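Local atomic coordinates of DNA repair protein RAD2 (PDB entry 4Q0W), a protein that acts as a magnesium-dependent single-stranded DNA endonuclease that makes an essential incision during nucleotide excision repair of damaged DNA. Residues A[1-12]-A[191-205]. Sequence-based numbering, arbitrary orientation.
With CA (calcium ion), chain E; nucleotides of chain C.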
loop_
_atom_site.group_PDB
_atom_site.type_symbol
_atom_site.label_atom_id
_atom_site.label_comp_id
_atom_site.label_asym_id
_atom_site.label_seq_id
_atom_site.Cartn_x
_atom_site.Cartn_y
_atom_site.Cartn_z
ATOM N N GLY A 1 -17.507 3.370 -12.271
ATOM C CA GLY A 1 -16.204 3.258 -12.898
ATOM C C GLY A 1 -15.537 1.919 -12.667
ATOM O O GLY A 1 -16.012 1.094 -11.881
ATOM N N VAL A 2 -14.431 1.698 -13.366
ATOM C CA VAL A 2 -13.632 0.512 -13.147
ATOM C C VAL A 2 -12.484 0.864 -12.200
ATOM O O VAL A 2 -11.725 1.816 -12.445
ATOM C CB VAL A 2 -13.076 -0.024 -14.465
ATOM C CG1 VAL A 2 -12.130 -1.180 -14.212
ATOM C CG2 VAL A 2 -14.219 -0.451 -15.381
ATOM N N HIS A 3 -12.344 0.092 -11.128
ATOM C CA HIS A 3 -11.344 0.405 -10.107
ATOM C C HIS A 3 -9.918 0.441 -10.669
ATOM O O HIS A 3 -9.499 -0.504 -11.346
ATOM C CB HIS A 3 -11.419 -0.604 -8.963
ATOM C CG HIS A 3 -10.703 -0.156 -7.727
ATOM N ND1 HIS A 3 -9.609 -0.820 -7.214
ATOM C CD2 HIS A 3 -10.913 0.907 -6.914
ATOM C CE1 HIS A 3 -9.184 -0.195 -6.131
ATOM N NE2 HIS A 3 -9.955 0.858 -5.929
ATOM N N SER A 4 -9.190 1.529 -10.393
ATOM C CA SER A 4 -7.800 1.709 -10.840
ATOM C C SER A 4 -7.657 1.941 -12.340
ATOM O O SER A 4 -6.534 2.041 -12.855
ATOM C CB SER A 4 -6.901 0.514 -10.450
ATOM O OG SER A 4 -6.938 0.258 -9.066
ATOM N N PHE A 5 -8.767 2.009 -13.056
ATOM C CA PHE A 5 -8.665 2.121 -14.498
ATOM C C PHE A 5 -7.968 3.404 -14.967
ATOM O O PHE A 5 -7.243 3.390 -15.965
ATOM C CB PHE A 5 -10.020 1.997 -15.182
ATOM C CG PHE A 5 -9.905 1.941 -16.667
ATOM C CD1 PHE A 5 -9.378 0.813 -17.284
ATOM C CD2 PHE A 5 -10.245 3.034 -17.446
ATOM C CE1 PHE A 5 -9.230 0.765 -18.664
ATOM C CE2 PHE A 5 -10.108 2.991 -18.827
ATOM C CZ PHE A 5 -9.603 1.854 -19.433
ATOM N N TRP A 6 -8.194 4.508 -14.261
ATOM C CA TRP A 6 -7.566 5.765 -14.648
ATOM C C TRP A 6 -6.055 5.692 -14.446
ATOM O O TRP A 6 -5.307 6.360 -15.152
ATOM C CB TRP A 6 -8.177 6.949 -13.895
ATOM C CG TRP A 6 -9.562 7.286 -14.378
ATOM C CD1 TRP A 6 -10.734 7.185 -13.669
ATOM C CD2 TRP A 6 -9.927 7.756 -15.682
ATOM N NE1 TRP A 6 -11.794 7.569 -14.451
ATOM C CE2 TRP A 6 -11.329 7.930 -15.691
ATOM C CE3 TRP A 6 -9.204 8.054 -16.847
ATOM C CZ2 TRP A 6 -12.022 8.392 -16.814
ATOM C CZ3 TRP A 6 -9.887 8.510 -17.959
ATOM C CH2 TRP A 6 -11.286 8.678 -17.936
ATOM N N ASP A 7 -5.611 4.863 -13.502
ATOM C CA ASP A 7 -4.181 4.617 -13.320
ATOM C C ASP A 7 -3.597 3.954 -14.560
ATOM O O ASP A 7 -2.452 4.208 -14.941
ATOM C CB ASP A 7 -3.923 3.718 -12.114
ATOM C CG ASP A 7 -4.279 4.383 -10.800
ATOM O OD1 ASP A 7 -4.299 5.632 -10.746
ATOM O OD2 ASP A 7 -4.528 3.649 -9.822
ATOM N N ILE A 8 -4.397 3.101 -15.192
ATOM C CA ILE A 8 -3.954 2.406 -16.393
ATOM C C ILE A 8 -4.049 3.313 -17.627
ATOM O O ILE A 8 -3.156 3.308 -18.469
ATOM C CB ILE A 8 -4.753 1.097 -16.605
ATOM C CG1 ILE A 8 -4.432 0.102 -15.480
ATOM C CG2 ILE A 8 -4.430 0.484 -17.953
ATOM C CD1 ILE A 8 -5.446 -1.038 -15.353
ATOM N N ALA A 9 -5.118 4.101 -17.731
ATOM C CA ALA A 9 -5.318 4.939 -18.922
ATOM C C ALA A 9 -4.571 6.280 -18.858
ATOM O O ALA A 9 -4.297 6.897 -19.898
ATOM C CB ALA A 9 -6.808 5.159 -19.184
ATOM N N GLY A 10 -4.259 6.718 -17.637
ATOM C CA GLY A 10 -3.607 7.997 -17.379
ATOM C C GLY A 10 -2.518 8.420 -18.350
ATOM O O GLY A 10 -2.624 9.487 -18.959
ATOM N N PRO A 11 -1.476 7.581 -18.526
ATOM C CA PRO A 11 -0.365 8.001 -19.388
ATOM C C PRO A 11 -0.755 8.216 -20.838
ATOM O O PRO A 11 0.074 8.729 -21.581
ATOM C CB PRO A 11 0.652 6.847 -19.266
ATOM C CG PRO A 11 -0.109 5.700 -18.723
ATOM C CD PRO A 11 -1.208 6.283 -17.877
ATOM N N THR A 12 -1.976 7.868 -21.243
ATOM C CA THR A 12 -2.377 8.173 -22.616
ATOM C C THR A 12 -3.115 9.510 -22.702
ATOM O O THR A 12 -3.524 9.931 -23.785
ATOM C CB THR A 12 -3.274 7.090 -23.202
ATOM O OG1 THR A 12 -4.549 7.141 -22.547
ATOM C CG2 THR A 12 -2.628 5.691 -23.006
ATOM N N ASP A 191 -16.109 11.955 -15.698
ATOM C CA ASP A 191 -14.914 11.453 -15.048
ATOM C C ASP A 191 -15.016 9.950 -14.782
ATOM O O ASP A 191 -14.103 9.345 -14.204
ATOM C CB ASP A 191 -14.663 12.185 -13.734
ATOM C CG ASP A 191 -14.442 13.676 -13.927
ATOM O OD1 ASP A 191 -14.045 14.088 -15.040
ATOM O OD2 ASP A 191 -14.674 14.431 -12.954
ATOM N N ASP A 192 -16.128 9.352 -15.198
ATOM C CA ASP A 192 -16.400 7.958 -14.855
ATOM C C ASP A 192 -15.863 7.011 -15.930
ATOM O O ASP A 192 -16.356 7.002 -17.057
ATOM C CB ASP A 192 -17.902 7.738 -14.652
ATOM C CG ASP A 192 -18.210 6.391 -13.984
ATOM O OD1 ASP A 192 -17.719 5.354 -14.467
ATOM O OD2 ASP A 192 -18.922 6.367 -12.959
ATOM N N SER A 193 -14.870 6.205 -15.567
ATOM C CA SER A 193 -14.218 5.301 -16.523
ATOM C C SER A 193 -15.136 4.281 -17.196
ATOM O O SER A 193 -14.762 3.707 -18.218
ATOM C CB SER A 193 -13.037 4.576 -15.871
ATOM O OG SER A 193 -13.431 3.897 -14.682
ATOM N N ASP A 194 -16.332 4.051 -16.650
ATOM C CA ASP A 194 -17.278 3.128 -17.297
ATOM C C ASP A 194 -17.603 3.510 -18.734
ATOM O O ASP A 194 -17.966 2.650 -19.543
ATOM C CB ASP A 194 -18.589 3.065 -16.515
ATOM C CG ASP A 194 -18.492 2.172 -15.323
ATOM O OD1 ASP A 194 -17.722 1.190 -15.386
ATOM O OD2 ASP A 194 -19.169 2.448 -14.319
ATOM N N VAL A 195 -17.496 4.802 -19.046
ATOM C CA VAL A 195 -17.851 5.293 -20.382
ATOM C C VAL A 195 -17.067 4.585 -21.508
ATOM O O VAL A 195 -17.605 4.364 -22.598
ATOM C CB VAL A 195 -17.689 6.846 -20.481
ATOM C CG1 VAL A 195 -16.222 7.251 -20.303
ATOM C CG2 VAL A 195 -18.225 7.360 -21.790
ATOM N N PHE A 196 -15.811 4.216 -21.247
ATOM C CA PHE A 196 -15.022 3.497 -22.256
ATOM C C PHE A 196 -15.629 2.112 -22.513
ATOM O O PHE A 196 -15.746 1.684 -23.662
ATOM C CB PHE A 196 -13.563 3.320 -21.810
ATOM C CG PHE A 196 -12.767 4.614 -21.777
ATOM C CD1 PHE A 196 -12.457 5.286 -22.950
ATOM C CD2 PHE A 196 -12.325 5.138 -20.574
ATOM C CE1 PHE A 196 -11.734 6.472 -22.918
ATOM C CE2 PHE A 196 -11.586 6.317 -20.531
ATOM C CZ PHE A 196 -11.301 6.985 -21.697
ATOM N N LEU A 197 -16.008 1.423 -21.435
ATOM C CA LEU A 197 -16.568 0.070 -21.531
ATOM C C LEU A 197 -17.910 0.068 -22.253
ATOM O O LEU A 197 -18.238 -0.892 -22.954
ATOM C CB LEU A 197 -16.667 -0.593 -20.145
ATOM C CG LEU A 197 -15.341 -1.172 -19.631
ATOM C CD1 LEU A 197 -14.294 -0.080 -19.383
ATOM C CD2 LEU A 197 -15.531 -2.014 -18.371
ATOM N N PHE A 198 -18.659 1.164 -22.127
ATOM C CA PHE A 198 -19.894 1.338 -22.890
ATOM C C PHE A 198 -19.611 1.822 -24.313
ATOM O O PHE A 198 -20.530 2.217 -25.031
ATOM C CB PHE A 198 -20.841 2.335 -22.198
ATOM C CG PHE A 198 -21.411 1.837 -20.894
ATOM C CD1 PHE A 198 -22.142 0.657 -20.844
ATOM C CD2 PHE A 198 -21.235 2.560 -19.720
ATOM C CE1 PHE A 198 -22.682 0.200 -19.629
ATOM C CE2 PHE A 198 -21.774 2.117 -18.506
ATOM C CZ PHE A 198 -22.495 0.933 -18.463
ATOM N N GLY A 199 -18.345 1.817 -24.719
ATOM C CA GLY A 199 -18.010 2.204 -26.077
ATOM C C GLY A 199 -17.832 3.696 -26.331
ATOM O O GLY A 199 -17.825 4.130 -27.487
ATOM N N GLY A 200 -17.688 4.484 -25.267
ATOM C CA GLY A 200 -17.438 5.911 -25.430
ATOM C C GLY A 200 -16.004 6.082 -25.897
ATOM O O GLY A 200 -15.122 5.386 -25.408
ATOM N N THR A 201 -15.756 6.987 -26.841
ATOM C CA THR A 201 -14.420 7.070 -27.426
ATOM C C THR A 201 -13.688 8.400 -27.318
ATOM O O THR A 201 -12.512 8.432 -27.619
ATOM C CB THR A 201 -14.415 6.684 -28.922
ATOM O OG1 THR A 201 -15.140 7.665 -29.680
ATOM C CG2 THR A 201 -15.043 5.299 -29.126
ATOM N N LYS A 202 -14.356 9.489 -26.939
ATOM C CA LYS A 202 -13.680 10.801 -26.887
ATOM C C LYS A 202 -14.042 11.526 -25.597
ATOM O O LYS A 202 -15.011 12.306 -25.547
ATOM C CB LYS A 202 -14.039 11.670 -28.108
ATOM C CG LYS A 202 -13.499 11.135 -29.442
ATOM C CD LYS A 202 -13.993 11.955 -30.620
ATOM N N ILE A 203 -13.251 11.270 -24.564
ATOM C CA ILE A 203 -13.646 11.553 -23.193
ATOM C C ILE A 203 -12.880 12.755 -22.667
ATOM O O ILE A 203 -11.658 12.816 -22.818
ATOM C CB ILE A 203 -13.327 10.339 -22.283
ATOM C CG1 ILE A 203 -14.000 9.065 -22.817
ATOM C CG2 ILE A 203 -13.711 10.627 -20.836
ATOM C CD1 ILE A 203 -15.442 9.221 -23.220
ATOM N N TYR A 204 -13.585 13.703 -22.048
ATOM C CA TYR A 204 -12.919 14.837 -21.417
ATOM C C TYR A 204 -13.064 14.781 -19.901
ATOM O O TYR A 204 -14.154 14.991 -19.354
ATOM C CB TYR A 204 -13.437 16.163 -21.985
ATOM C CG TYR A 204 -13.184 16.322 -23.476
ATOM C CD1 TYR A 204 -13.980 15.667 -24.406
ATOM C CD2 TYR A 204 -12.148 17.126 -23.950
ATOM C CE1 TYR A 204 -13.757 15.805 -25.767
ATOM C CE2 TYR A 204 -11.914 17.270 -25.312
ATOM C CZ TYR A 204 -12.723 16.610 -26.210
ATOM O OH TYR A 204 -12.510 16.744 -27.558
ATOM N N LYS A 205 -11.946 14.510 -19.236
ATOM C CA LYS A 205 -11.908 14.265 -17.799
ATOM C C LYS A 205 -11.345 15.492 -17.061
ATOM O O LYS A 205 -10.491 16.212 -17.605
ATOM C CB LYS A 205 -11.029 13.023 -17.510
ATOM C CG LYS A 205 -10.794 12.766 -16.029
ATOM C CD LYS A 205 -9.964 11.525 -15.723
ATOM C CE LYS A 205 -9.580 11.531 -14.246
ATOM N NZ LYS A 205 -8.875 10.284 -13.809
HETATM CA CA CA E . -21.137 3.895 -13.846
ATOM P P DA C 5 -14.095 6.364 -11.272
ATOM O OP1 DA C 5 -13.899 6.316 -12.754
ATOM O OP2 DA C 5 -14.045 5.108 -10.471
ATOM O "O5'" DA C 5 -13.053 7.377 -10.584
ATOM C "C5'" DA C 5 -13.030 8.755 -11.016
ATOM C "C4'" DA C 5 -11.924 9.529 -10.328
ATOM O "O4'" DA C 5 -12.285 9.759 -8.943
ATOM C "C3'" DA C 5 -10.553 8.854 -10.310
ATOM O "O3'" DA C 5 -9.586 9.842 -10.651
ATOM C "C2'" DA C 5 -10.405 8.351 -8.866
ATOM C "C1'" DA C 5 -11.226 9.377 -8.084
ATOM N N9 DA C 5 -11.884 8.912 -6.860
ATOM C C8 DA C 5 -12.676 7.799 -6.704
ATOM N N7 DA C 5 -13.154 7.663 -5.485
ATOM C C5 DA C 5 -12.653 8.769 -4.798
ATOM C C6 DA C 5 -12.790 9.202 -3.460
ATOM N N6 DA C 5 -13.516 8.544 -2.545
ATOM N N1 DA C 5 -12.155 10.346 -3.104
ATOM C C2 DA C 5 -11.439 11.006 -4.022
ATOM N N3 DA C 5 -11.234 10.692 -5.305
ATOM C C4 DA C 5 -11.872 9.550 -5.632
ATOM P P DG C 4 -20.015 5.966 -7.615
ATOM O OP1 DG C 4 -20.709 5.047 -8.557
ATOM O OP2 DG C 4 -19.588 5.478 -6.275
ATOM O "O5'" DG C 4 -18.727 6.582 -8.331
ATOM C "C5'" DG C 4 -18.850 7.271 -9.557
ATOM C "C4'" DG C 4 -17.476 7.808 -9.914
ATOM O "O4'" DG C 4 -17.043 8.783 -8.926
ATOM C "C3'" DG C 4 -16.369 6.753 -9.971
ATOM O "O3'" DG C 4 -15.524 7.092 -11.071
ATOM C "C2'" DG C 4 -15.660 6.869 -8.614
ATOM C "C1'" DG C 4 -15.830 8.356 -8.299
ATOM N N9 DG C 4 -16.012 8.674 -6.885
ATOM C C8 DG C 4 -16.694 7.952 -5.928
ATOM N N7 DG C 4 -16.699 8.523 -4.751
ATOM C C5 DG C 4 -15.982 9.694 -4.931
ATOM C C6 DG C 4 -15.664 10.714 -4.006
ATOM O O6 DG C 4 -15.967 10.776 -2.806
ATOM N N1 DG C 4 -14.910 11.725 -4.606
ATOM C C2 DG C 4 -14.528 11.745 -5.942
ATOM N N2 DG C 4 -13.805 12.805 -6.365
ATOM N N3 DG C 4 -14.832 10.788 -6.820
ATOM C C4 DG C 4 -15.560 9.803 -6.243
ATOM P P DT C 6 -8.012 9.491 -10.645
ATOM O OP1 DT C 6 -7.411 10.315 -11.726
ATOM O OP2 DT C 6 -7.868 8.011 -10.648
ATOM O "O5'" DT C 6 -7.489 10.006 -9.215
ATOM C "C5'" DT C 6 -7.633 11.368 -8.808
ATOM C "C4'" DT C 6 -7.153 11.559 -7.375
ATOM O "O4'" DT C 6 -8.038 10.902 -6.426
ATOM C "C3'" DT C 6 -5.743 11.050 -7.064
ATOM O "O3'" DT C 6 -5.014 12.193 -6.603
ATOM C "C2'" DT C 6 -5.936 9.953 -6.004
ATOM C "C1'" DT C 6 -7.267 10.353 -5.370
ATOM N N1 DT C 6 -8.117 9.274 -4.755
ATOM C C2 DT C 6 -8.550 9.449 -3.455
ATOM O O2 DT C 6 -8.253 10.415 -2.773
ATOM N N3 DT C 6 -9.343 8.448 -2.964
ATOM C C4 DT C 6 -9.744 7.302 -3.633
ATOM O O4 DT C 6 -10.462 6.459 -3.087
ATOM C C5 DT C 6 -9.266 7.180 -5.000
ATOM C C7 DT C 6 -9.641 5.974 -5.824
ATOM C C6 DT C 6 -8.487 8.161 -5.495
HETATM O O HOH W 1 -11.778 4.490 -12.795
HETATM O O HOH W 2 -20.109 4.329 -11.646
HETATM O O HOH W 3 -21.884 5.570 -12.342
#
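With CG anti to its carbonyl carbon (chi1 -73°), W6 turns its indole toward K205, whose extended chain, CG anti to the backbone N (chi1 174°), slides past it. K205 CD lies over the six-membered ring of W6, 3.5 Å from its centroid, and NZ makes a cation-pi contact over the five-membered ring before reaching OP1 of DT6 of chain C. S193 CB lies across the indole, offset toward its rim, 3.5 Å from NE1. W6 NE1 donates to OP1 of DA5 of chain C (3.0 Å), and weakly to D191 O; S193 N donates almost straight to the same OP1 (177°). Without the indole, as with an alanine here, K205 would probably be held by its DNA-bound amine alone, and OP1 of DA5 lose one donor. S193 OG accepts from V2 N (2.8 Å). G1 N meets D194 OD2 from above the carboxylate plane at 2.8 Å and salt-bridges D192 OD1 (3.0 Å). D194 OD2 and E173 bind calcium, where D192 and D194 probably hold magnesium; N-domain thus meets I-domain at this XPG/RAD2-family active site, gripping the DNA backbone. F5, W6 and F196 cluster between strand 213-218, where Y217 meets W6 edge-to-face, and helix 230-240, where M233 touches F5 and F196.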